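DegV family protein (Streptococcus agalactiae, PDB 3LUP) binds a long-chain fatty acid, here elaidic acid, and may take part in lipid transport or fatty acid metabolism. Local coordinates at residues L187-V192 with K206-K211; H86-F91 with A116-K121; Y15-I20 with L130-L135. One frame throughout, in Å; residues are numbered along the deposited sequence.

How the contacts relate
Contacts 2 and 3 lie together, with centres 13 Å apart, around the four-stranded parallel sheet. Contact 2 joins its strand 86-89 to the chain leaving strand 114-116. Contact 3 packs helix 124-138 against the loop after strand 6-11. The two touch where Leu90 meets Leu130 and Leu88 meets Ala134. Along the chain, contact 2 is nested inside the loop closed by contact 3. Contact 1 follows both. Its centre is 34 Å from that of contact 2 and 33 Å from that of contact 3, across the chain's centre. Contacts 2 and 3 thus belong to the parallel-sheet part, and contact 1 to the edge hairpin of the six-stranded mixed sheet.

Contact 1. Residues L187-V192 with K206-K211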
loop_
_atom_site.group_PDB
_atom_site.type_symbol
_atom_site.label_atom_id
_atom_site.label_comp_id
_atom_site.label_asym_id
_atom_site.label_seq_id
_atom_site.Cartn_x
_atom_site.Cartn_y
_atom_site.Cartn_z
ATOM N N LEU A 187 17.068 17.510 2.933
ATOM C CA LEU A 187 17.862 17.206 1.735
ATOM C C LEU A 187 19.256 16.602 1.978
ATOM O O LEU A 187 19.666 15.703 1.253
ATOM C CB LEU A 187 17.912 18.398 0.775
ATOM C CG LEU A 187 16.695 18.503 -0.169
ATOM C CD1 LEU A 187 16.823 19.703 -1.120
ATOM C CD2 LEU A 187 16.424 17.202 -0.959
ATOM N N SER A 188 19.956 17.072 3.010
ATOM C CA SER A 188 21.306 16.593 3.313
ATOM C C SER A 188 21.371 15.307 4.110
ATOM O O SER A 188 22.455 14.821 4.421
ATOM C CB SER A 188 22.071 17.659 4.084
ATOM O OG SER A 188 22.648 18.571 3.174
ATOM N N ILE A 189 20.218 14.757 4.458
ATOM C CA ILE A 189 20.181 13.650 5.404
ATOM C C ILE A 189 19.314 12.500 4.866
ATOM O O ILE A 189 18.782 12.586 3.763
ATOM C CB ILE A 189 19.729 14.144 6.816
ATOM C CG1 ILE A 189 18.310 14.714 6.764
ATOM C CG2 ILE A 189 20.699 15.202 7.382
ATOM C CD1 ILE A 189 17.554 14.556 8.063
ATOM N N LYS A 190 19.190 11.424 5.635
ATOM C CA LYS A 190 18.399 10.260 5.225
ATOM C C LYS A 190 17.288 10.000 6.243
ATOM O O LYS A 190 17.442 9.158 7.134
ATOM C CB LYS A 190 19.297 9.025 5.044
ATOM C CG LYS A 190 19.994 8.930 3.684
ATOM C CD LYS A 190 19.048 8.346 2.613
ATOM C CE LYS A 190 19.680 8.242 1.216
ATOM N NZ LYS A 190 20.515 9.412 0.785
ATOM N N PRO A 191 16.166 10.742 6.135
ATOM C CA PRO A 191 15.086 10.624 7.122
ATOM C C PRO A 191 14.327 9.315 7.016
ATOM O O PRO A 191 14.188 8.750 5.929
ATOM C CB PRO A 191 14.157 11.763 6.744
ATOM C CG PRO A 191 14.398 11.960 5.271
ATOM C CD PRO A 191 15.854 11.751 5.099
ATOM N N VAL A 192 13.860 8.836 8.162
ATOM C CA VAL A 192 12.932 7.720 8.242
ATOM C C VAL A 192 11.518 8.304 8.260
ATOM O O VAL A 192 11.197 9.197 9.068
ATOM C CB VAL A 192 13.169 6.863 9.518
ATOM C CG1 VAL A 192 12.285 5.632 9.517
ATOM C CG2 VAL A 192 14.617 6.449 9.638
ATOM N N LYS A 206 14.710 12.172 11.859
ATOM C CA LYS A 206 15.877 12.647 11.106
ATOM C C LYS A 206 17.035 11.697 11.397
ATOM O O LYS A 206 17.481 11.584 12.539
ATOM C CB LYS A 206 16.270 14.081 11.501
ATOM C CG LYS A 206 15.409 15.207 10.901
ATOM C CD LYS A 206 15.862 16.608 11.349
ATOM C CE LYS A 206 16.606 17.365 10.249
ATOM N NZ LYS A 206 17.480 18.485 10.737
ATOM N N VAL A 207 17.490 10.979 10.381
ATOM C CA VAL A 207 18.665 10.118 10.514
ATOM C C VAL A 207 19.688 10.631 9.518
ATOM O O VAL A 207 19.350 10.951 8.382
ATOM C CB VAL A 207 18.339 8.619 10.267
ATOM C CG1 VAL A 207 19.590 7.768 10.388
ATOM C CG2 VAL A 207 17.298 8.134 11.270
ATOM N N ARG A 208 20.938 10.728 9.939
ATOM C CA ARG A 208 21.912 11.430 9.122
ATOM C C ARG A 208 22.516 10.630 7.969
ATOM O O ARG A 208 22.738 11.182 6.895
ATOM C CB ARG A 208 22.977 12.072 9.999
ATOM C CG ARG A 208 22.484 13.363 10.618
ATOM C CD ARG A 208 23.594 14.087 11.316
ATOM N NE ARG A 208 24.635 14.559 10.401
ATOM C CZ ARG A 208 25.788 13.933 10.163
ATOM N NH1 ARG A 208 26.078 12.776 10.754
ATOM N NH2 ARG A 208 26.654 14.472 9.321
ATOM N N THR A 209 22.751 9.340 8.181
ATOM C CA THR A 209 23.370 8.499 7.161
ATOM C C THR A 209 22.458 7.371 6.701
ATOM O O THR A 209 21.536 6.991 7.406
ATOM C CB THR A 209 24.700 7.911 7.655
ATOM O OG1 THR A 209 25.201 6.983 6.684
ATOM C CG2 THR A 209 24.515 7.179 8.975
ATOM N N GLU A 210 22.722 6.842 5.512
ATOM C CA GLU A 210 21.948 5.728 4.961
ATOM C C GLU A 210 22.162 4.453 5.773
ATOM O O GLU A 210 21.212 3.712 6.021
ATOM C CB GLU A 210 22.303 5.489 3.485
ATOM C CG GLU A 210 21.351 4.527 2.765
ATOM C CD GLU A 210 22.085 3.354 2.095
ATOM O OE1 GLU A 210 21.995 3.235 0.847
ATOM O OE2 GLU A 210 22.759 2.560 2.813
ATOM N N LYS A 211 23.420 4.217 6.173
ATOM C CA LYS A 211 23.801 3.120 7.067
ATOM C C LYS A 211 22.938 3.142 8.301
ATOM O O LYS A 211 22.247 2.165 8.581
ATOM C CB LYS A 211 25.251 3.257 7.513
ATOM C CG LYS A 211 26.288 2.604 6.617
ATOM C CD LYS A 211 27.717 2.968 7.088
ATOM C CE LYS A 211 28.182 4.373 6.598
ATOM N NZ LYS A 211 28.403 4.469 5.108
#
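Lys206 meets Ile189 through the aliphatic part of its side chain. Ile189 CD1 rests 3.6 Å from Lys206 CG, with Lys206 CB and CE also close to it. The two side chains cross at about a right angle. Ile189 CG1 stands between its own backbone N and carbonyl carbon (chi1 62°). The next torsion, chi2 at 151°, carries CD1 out to Lys206.

Val207 comes next and supplies the hydrogen bond between the segments. Its O accepts from Lys190 N at 2.8 Å. The donor sits nearly along the C=O axis, but the N-H...O angle of 141° makes the bond bent. The buried Val207 side chain meets Val192, CG2 to CG2, at 3.6 Å. Val192 also packs on Leu217 and Ile220 of helix 210-224 and on Phe161 of strand 159-163.

Arg208 adds its CG, 4.1 Å from Ile189 CG2. Again the side chains cross at about a right angle. Thr209 O lies 3.8 Å from Lys190 CB, a plain packing contact. Thr209 is also the N-cap of helix 210-224, and its OG1 accepts a weak bond from Lys211 N at 3.3 Å. Glu210 brings CB near Lys190 CG, yet the charged ends stay apart, with Lys190 NZ 6.4 Å from Glu210 OE1.

Strands 192-195 and 201-205 form a beta hairpin at the edge of the mixed sheet, and Val192 pairs with Glu205 through the backbone. The contact thus closes the open end of this hairpin, just where the chain turns into a capped helix.

Contact 2. Residues H86-F91 with A116-K121; sequences HVLGLF and AFPDTK
Phe91 and Phe117 form an offset edge-to-face pair. The edge of Phe91 turns toward the face of Phe117, with ring centroids 5.6 Å apart and planes at 62°. The Phe91 side chain is about 9 Å from the bound elaidic acid. Phe117 also lays its own edge, through CD1, against the backbone CA of Gly89. Pro118 is gripped by two leucines. Leu88 CG is anti to the backbone N (chi1 -171°), and Leu88 CD1 lies 3.6 Å from Pro118 CD. Leu90 CD2 lies 3.7 Å from Pro118 CG.

Strand pairing follows. Ala116 N donates to Val87 O at 2.9 Å, and Gly89 N donates to Ala116 O, also at 2.9 Å. Beyond Gly89 the backbones part and water enters. One water accepts from Phe91 N at 2.8 Å and lies close to Gly89 O and Pro118 O. A second accepts from Thr120 N and lies close to Phe91 O. Asp119 OD1 accepts from Lys121 N at 3.1 Å, from above the carboxylate plane, in an Asx turn.

Strands 86-89 and 114-116 are parallel neighbours in the four-stranded sheet of an alpha/beta fold, with helices 99-103 and 106-109 between them in the chain. Strand 6-11 pairs with the other edge of strand 86-89. Helix 144-155 covers Leu90, Ala116 and Pro118, and helix 99-103 packs Ile103 on both phenylalanines.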
loop_
_atom_site.group_PDB
_atom_site.type_symbol
_atom_site.label_atom_id
_atom_site.label_comp_id
_atom_site.label_asym_id
_atom_site.label_seq_id
_atom_site.Cartn_x
_atom_site.Cartn_y
_atom_site.Cartn_z
ATOM N N HIS A 86 -22.469 -9.230 0.215
ATOM C CA HIS A 86 -21.680 -8.248 0.933
ATOM C C HIS A 86 -20.451 -7.883 0.133
ATOM O O HIS A 86 -19.971 -8.671 -0.701
ATOM C CB HIS A 86 -21.231 -8.790 2.278
ATOM C CG HIS A 86 -22.352 -9.125 3.215
ATOM N ND1 HIS A 86 -23.134 -10.248 3.070
ATOM C CD2 HIS A 86 -22.802 -8.497 4.326
ATOM C CE1 HIS A 86 -24.025 -10.289 4.044
ATOM N NE2 HIS A 86 -23.847 -9.236 4.817
ATOM N N VAL A 87 -19.935 -6.683 0.406
ATOM C CA VAL A 87 -18.727 -6.183 -0.242
ATOM C C VAL A 87 -17.792 -5.516 0.774
ATOM O O VAL A 87 -18.222 -4.654 1.556
ATOM C CB VAL A 87 -19.082 -5.174 -1.370
ATOM C CG1 VAL A 87 -17.821 -4.557 -1.974
ATOM C CG2 VAL A 87 -19.929 -5.837 -2.455
ATOM N N LEU A 88 -16.516 -5.915 0.752
ATOM C CA LEU A 88 -15.464 -5.195 1.491
ATOM C C LEU A 88 -14.430 -4.579 0.546
ATOM O O LEU A 88 -13.713 -5.288 -0.172
ATOM C CB LEU A 88 -14.791 -6.109 2.513
ATOM C CG LEU A 88 -13.826 -5.478 3.521
ATOM C CD1 LEU A 88 -14.492 -4.409 4.358
ATOM C CD2 LEU A 88 -13.272 -6.567 4.415
ATOM N N GLY A 89 -14.387 -3.248 0.530
ATOM C CA GLY A 89 -13.461 -2.507 -0.326
ATOM C C GLY A 89 -12.284 -2.028 0.498
ATOM O O GLY A 89 -12.454 -1.225 1.433
ATOM N N LEU A 90 -11.100 -2.550 0.161
ATOM C CA LEU A 90 -9.835 -2.231 0.853
ATOM C C LEU A 90 -8.825 -1.563 -0.098
ATOM O O LEU A 90 -7.992 -2.222 -0.739
ATOM C CB LEU A 90 -9.232 -3.484 1.486
ATOM C CG LEU A 90 -9.997 -4.139 2.634
ATOM C CD1 LEU A 90 -9.288 -5.420 3.050
ATOM C CD2 LEU A 90 -10.138 -3.196 3.815
ATOM N N PHE A 91 -8.929 -0.242 -0.181
ATOM C CA PHE A 91 -8.157 0.530 -1.131
ATOM C C PHE A 91 -7.043 1.327 -0.459
ATOM O O PHE A 91 -7.011 1.477 0.776
ATOM C CB PHE A 91 -9.072 1.482 -1.902
ATOM C CG PHE A 91 -10.268 0.811 -2.507
ATOM C CD1 PHE A 91 -10.130 0.010 -3.642
ATOM C CD2 PHE A 91 -11.529 0.975 -1.937
ATOM C CE1 PHE A 91 -11.225 -0.629 -4.193
ATOM C CE2 PHE A 91 -12.634 0.360 -2.481
ATOM C CZ PHE A 91 -12.489 -0.456 -3.615
ATOM N N ALA A 116 -18.706 -2.201 2.991
ATOM C CA ALA A 116 -17.826 -1.445 3.876
ATOM C C ALA A 116 -16.528 -1.096 3.167
ATOM O O ALA A 116 -15.841 -1.981 2.630
ATOM C CB ALA A 116 -17.563 -2.202 5.162
ATOM N N PHE A 117 -16.223 0.203 3.141
ATOM C CA PHE A 117 -14.973 0.713 2.597
ATOM C C PHE A 117 -14.141 1.363 3.709
ATOM O O PHE A 117 -13.945 2.580 3.694
ATOM C CB PHE A 117 -15.222 1.765 1.508
ATOM C CG PHE A 117 -15.874 1.240 0.243
ATOM C CD1 PHE A 117 -15.612 -0.041 -0.238
ATOM C CD2 PHE A 117 -16.736 2.064 -0.490
ATOM C CE1 PHE A 117 -16.228 -0.500 -1.406
ATOM C CE2 PHE A 117 -17.347 1.616 -1.660
ATOM C CZ PHE A 117 -17.095 0.338 -2.118
ATOM N N PRO A 118 -13.629 0.562 4.670
ATOM C CA PRO A 118 -12.822 1.187 5.749
ATOM C C PRO A 118 -11.506 1.764 5.213
ATOM O O PRO A 118 -10.934 1.247 4.230
ATOM C CB PRO A 118 -12.548 0.025 6.705
ATOM C CG PRO A 118 -12.585 -1.210 5.807
ATOM C CD PRO A 118 -13.590 -0.918 4.719
ATOM N N ASP A 119 -11.042 2.844 5.832
ATOM C CA ASP A 119 -9.802 3.456 5.397
ATOM C C ASP A 119 -8.651 2.564 5.840
ATOM O O ASP A 119 -8.438 2.341 7.037
ATOM C CB ASP A 119 -9.668 4.874 5.960
ATOM C CG ASP A 119 -8.346 5.550 5.577
ATOM O OD1 ASP A 119 -7.656 5.101 4.623
ATOM O OD2 ASP A 119 -8.007 6.553 6.243
ATOM N N THR A 120 -7.909 2.052 4.869
ATOM C CA THR A 120 -6.846 1.108 5.175
ATOM C C THR A 120 -5.641 1.811 5.743
ATOM O O THR A 120 -4.867 1.193 6.450
ATOM C CB THR A 120 -6.416 0.284 3.959
ATOM O OG1 THR A 120 -5.808 1.147 2.984
ATOM C CG2 THR A 120 -7.617 -0.431 3.357
ATOM N N LYS A 121 -5.479 3.096 5.427
ATOM C CA LYS A 121 -4.358 3.905 5.934
ATOM C C LYS A 121 -2.993 3.357 5.529
ATOM O O LYS A 121 -1.956 3.716 6.103
ATOM C CB LYS A 121 -4.430 4.061 7.447
ATOM C CG LYS A 121 -5.682 4.763 7.942
ATOM C CD LYS A 121 -5.572 4.936 9.430
ATOM C CE LYS A 121 -6.824 5.502 10.030
ATOM N NZ LYS A 121 -6.683 5.412 11.511
HETATM O O HOH W 1 -10.751 0.906 1.572
HETATM O O HOH W 2 -8.572 3.285 2.354
#

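Contact 3. Residues Y15-I20 with L130-L135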
loop_
_atom_site.group_PDB
_atom_site.type_symbol
_atom_site.label_atom_id
_atom_site.label_comp_id
_atom_site.label_asym_id
_atom_site.label_seq_id
_atom_site.Cartn_x
_atom_site.Cartn_y
_atom_site.Cartn_z
ATOM N N TYR A 15 -0.241 -5.119 -2.634
ATOM C CA TYR A 15 0.576 -6.240 -3.050
ATOM C C TYR A 15 -0.042 -7.512 -2.513
ATOM O O TYR A 15 -0.018 -7.775 -1.307
ATOM C CB TYR A 15 2.021 -6.084 -2.599
ATOM C CG TYR A 15 2.906 -7.163 -3.154
ATOM C CD1 TYR A 15 3.701 -6.929 -4.270
ATOM C CD2 TYR A 15 2.940 -8.436 -2.575
ATOM C CE1 TYR A 15 4.511 -7.935 -4.796
ATOM C CE2 TYR A 15 3.737 -9.435 -3.091
ATOM C CZ TYR A 15 4.522 -9.177 -4.200
ATOM O OH TYR A 15 5.326 -10.162 -4.714
ATOM N N LEU A 16 -0.606 -8.290 -3.429
ATOM C CA LEU A 16 -1.416 -9.464 -3.083
ATOM C C LEU A 16 -0.590 -10.733 -2.892
ATOM O O LEU A 16 0.172 -11.115 -3.793
ATOM C CB LEU A 16 -2.504 -9.704 -4.134
ATOM C CG LEU A 16 -3.595 -8.634 -4.244
ATOM C CD1 LEU A 16 -4.569 -8.974 -5.361
ATOM C CD2 LEU A 16 -4.353 -8.394 -2.914
ATOM N N PRO A 17 -0.747 -11.390 -1.718
ATOM C CA PRO A 17 -0.093 -12.684 -1.456
ATOM C C PRO A 17 -0.298 -13.653 -2.627
ATOM O O PRO A 17 -1.262 -13.509 -3.380
ATOM C CB PRO A 17 -0.808 -13.193 -0.190
ATOM C CG PRO A 17 -1.312 -11.957 0.492
ATOM C CD PRO A 17 -1.580 -10.938 -0.578
ATOM N N GLU A 18 0.597 -14.617 -2.797
ATOM C CA GLU A 18 0.490 -15.550 -3.930
ATOM C C GLU A 18 -0.849 -16.330 -3.947
ATOM O O GLU A 18 -1.500 -16.449 -5.001
ATOM C CB GLU A 18 1.735 -16.517 -3.994
ATOM N N ALA A 19 -1.256 -16.812 -2.767
ATOM C CA ALA A 19 -2.469 -17.644 -2.589
ATOM C C ALA A 19 -3.781 -16.937 -2.945
ATOM O O ALA A 19 -4.745 -17.586 -3.364
ATOM C CB ALA A 19 -2.540 -18.190 -1.151
ATOM N N ILE A 20 -3.793 -15.611 -2.781
ATOM C CA ILE A 20 -4.979 -14.754 -2.976
ATOM C C ILE A 20 -5.102 -14.146 -4.384
ATOM O O ILE A 20 -6.205 -13.812 -4.821
ATOM C CB ILE A 20 -5.028 -13.662 -1.860
ATOM C CG1 ILE A 20 -5.689 -14.226 -0.595
ATOM C CG2 ILE A 20 -5.679 -12.351 -2.305
ATOM C CD1 ILE A 20 -6.329 -15.619 -0.713
ATOM N N LEU A 130 -4.388 -7.478 4.190
ATOM C CA LEU A 130 -5.752 -7.241 4.669
ATOM C C LEU A 130 -6.790 -7.987 3.849
ATOM O O LEU A 130 -7.721 -8.569 4.392
ATOM C CB LEU A 130 -6.091 -5.751 4.700
ATOM C CG LEU A 130 -5.429 -4.955 5.826
ATOM C CD1 LEU A 130 -5.698 -3.465 5.632
ATOM C CD2 LEU A 130 -5.865 -5.428 7.209
ATOM N N VAL A 131 -6.622 -7.951 2.536
ATOM C CA VAL A 131 -7.497 -8.664 1.626
ATOM C C VAL A 131 -7.471 -10.148 1.969
ATOM O O VAL A 131 -8.502 -10.734 2.293
ATOM C CB VAL A 131 -7.067 -8.421 0.158
ATOM C CG1 VAL A 131 -7.844 -9.305 -0.806
ATOM C CG2 VAL A 131 -7.206 -6.929 -0.203
ATOM N N ARG A 132 -6.280 -10.735 1.925
ATOM C CA ARG A 132 -6.060 -12.108 2.338
ATOM C C ARG A 132 -6.674 -12.434 3.715
ATOM O O ARG A 132 -7.345 -13.452 3.863
ATOM C CB ARG A 132 -4.559 -12.384 2.326
ATOM C CG ARG A 132 -4.156 -13.832 2.427
ATOM C CD ARG A 132 -4.046 -14.302 3.864
ATOM N NE ARG A 132 -3.256 -13.378 4.674
ATOM C CZ ARG A 132 -1.927 -13.366 4.723
ATOM N NH1 ARG A 132 -1.306 -12.487 5.503
ATOM N NH2 ARG A 132 -1.217 -14.223 3.996
ATOM N N ASN A 133 -6.434 -11.587 4.712
ATOM C CA ASN A 133 -6.987 -11.794 6.054
ATOM C C ASN A 133 -8.503 -11.876 6.042
ATOM O O ASN A 133 -9.089 -12.794 6.623
ATOM C CB ASN A 133 -6.529 -10.705 7.035
ATOM C CG ASN A 133 -5.059 -10.796 7.351
ATOM O OD1 ASN A 133 -4.360 -11.655 6.818
ATOM N ND2 ASN A 133 -4.569 -9.903 8.202
ATOM N N ALA A 134 -9.132 -10.922 5.363
ATOM C CA ALA A 134 -10.581 -10.867 5.304
ATOM C C ALA A 134 -11.117 -12.136 4.657
ATOM O O ALA A 134 -12.178 -12.630 5.029
ATOM C CB ALA A 134 -11.038 -9.641 4.540
ATOM N N LEU A 135 -10.363 -12.669 3.699
ATOM C CA LEU A 135 -10.725 -13.921 3.038
ATOM C C LEU A 135 -10.765 -15.123 3.969
ATOM O O LEU A 135 -11.748 -15.863 3.967
ATOM C CB LEU A 135 -9.799 -14.200 1.856
ATOM C CG LEU A 135 -10.409 -13.946 0.478
ATOM C CD1 LEU A 135 -10.727 -12.490 0.256
ATOM C CD2 LEU A 135 -9.452 -14.450 -0.578
#
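Ile20 and Leu135 reach toward each other tip to tip, with Ile20 CD1 3.3 Å from Leu135 CD2. Ile20 turns its other branch to Val131, where Ile20 CG2 lies 4.0 Å from Val131 CG1. Its CG1 lies against Arg132 CG at 3.4 Å, and these two side chains cross at about a right angle. Ile20 thus touches three residues of one helix. Leu16 approaches Val131 at a slant and puts CD2 4.1 Å from Val131 CB.

The helix is 124-138, which packs on the parallel sheet of this alpha/beta fold. Val131 and Leu135 also touch Leu8 of strand 6-11. Segment 15-20 belongs to the loop that leads from strand 6-11 to strand 26-29, and the contact joins that loop to the helix. Leu16 and Leu135 both reach strand 26-29 as well, on Val28 and Val26.

Pro17 takes the more polar side. Its CG is 3.8 Å from Arg132 CB and also sits over one face of the guanidinium, toward the rim. Arg132 CG is anti to the backbone N (chi1 -167°). The bend at chi3 (-49°) then places NE beside Asn133. Arg132 NE donates to Asn133 OD1 at 3.0 Å in a fairly straight bond (161°), with the acceptor near the guanidinium plane. A salt bridge from Arg132 NH1 to Asp231 anchors the same group.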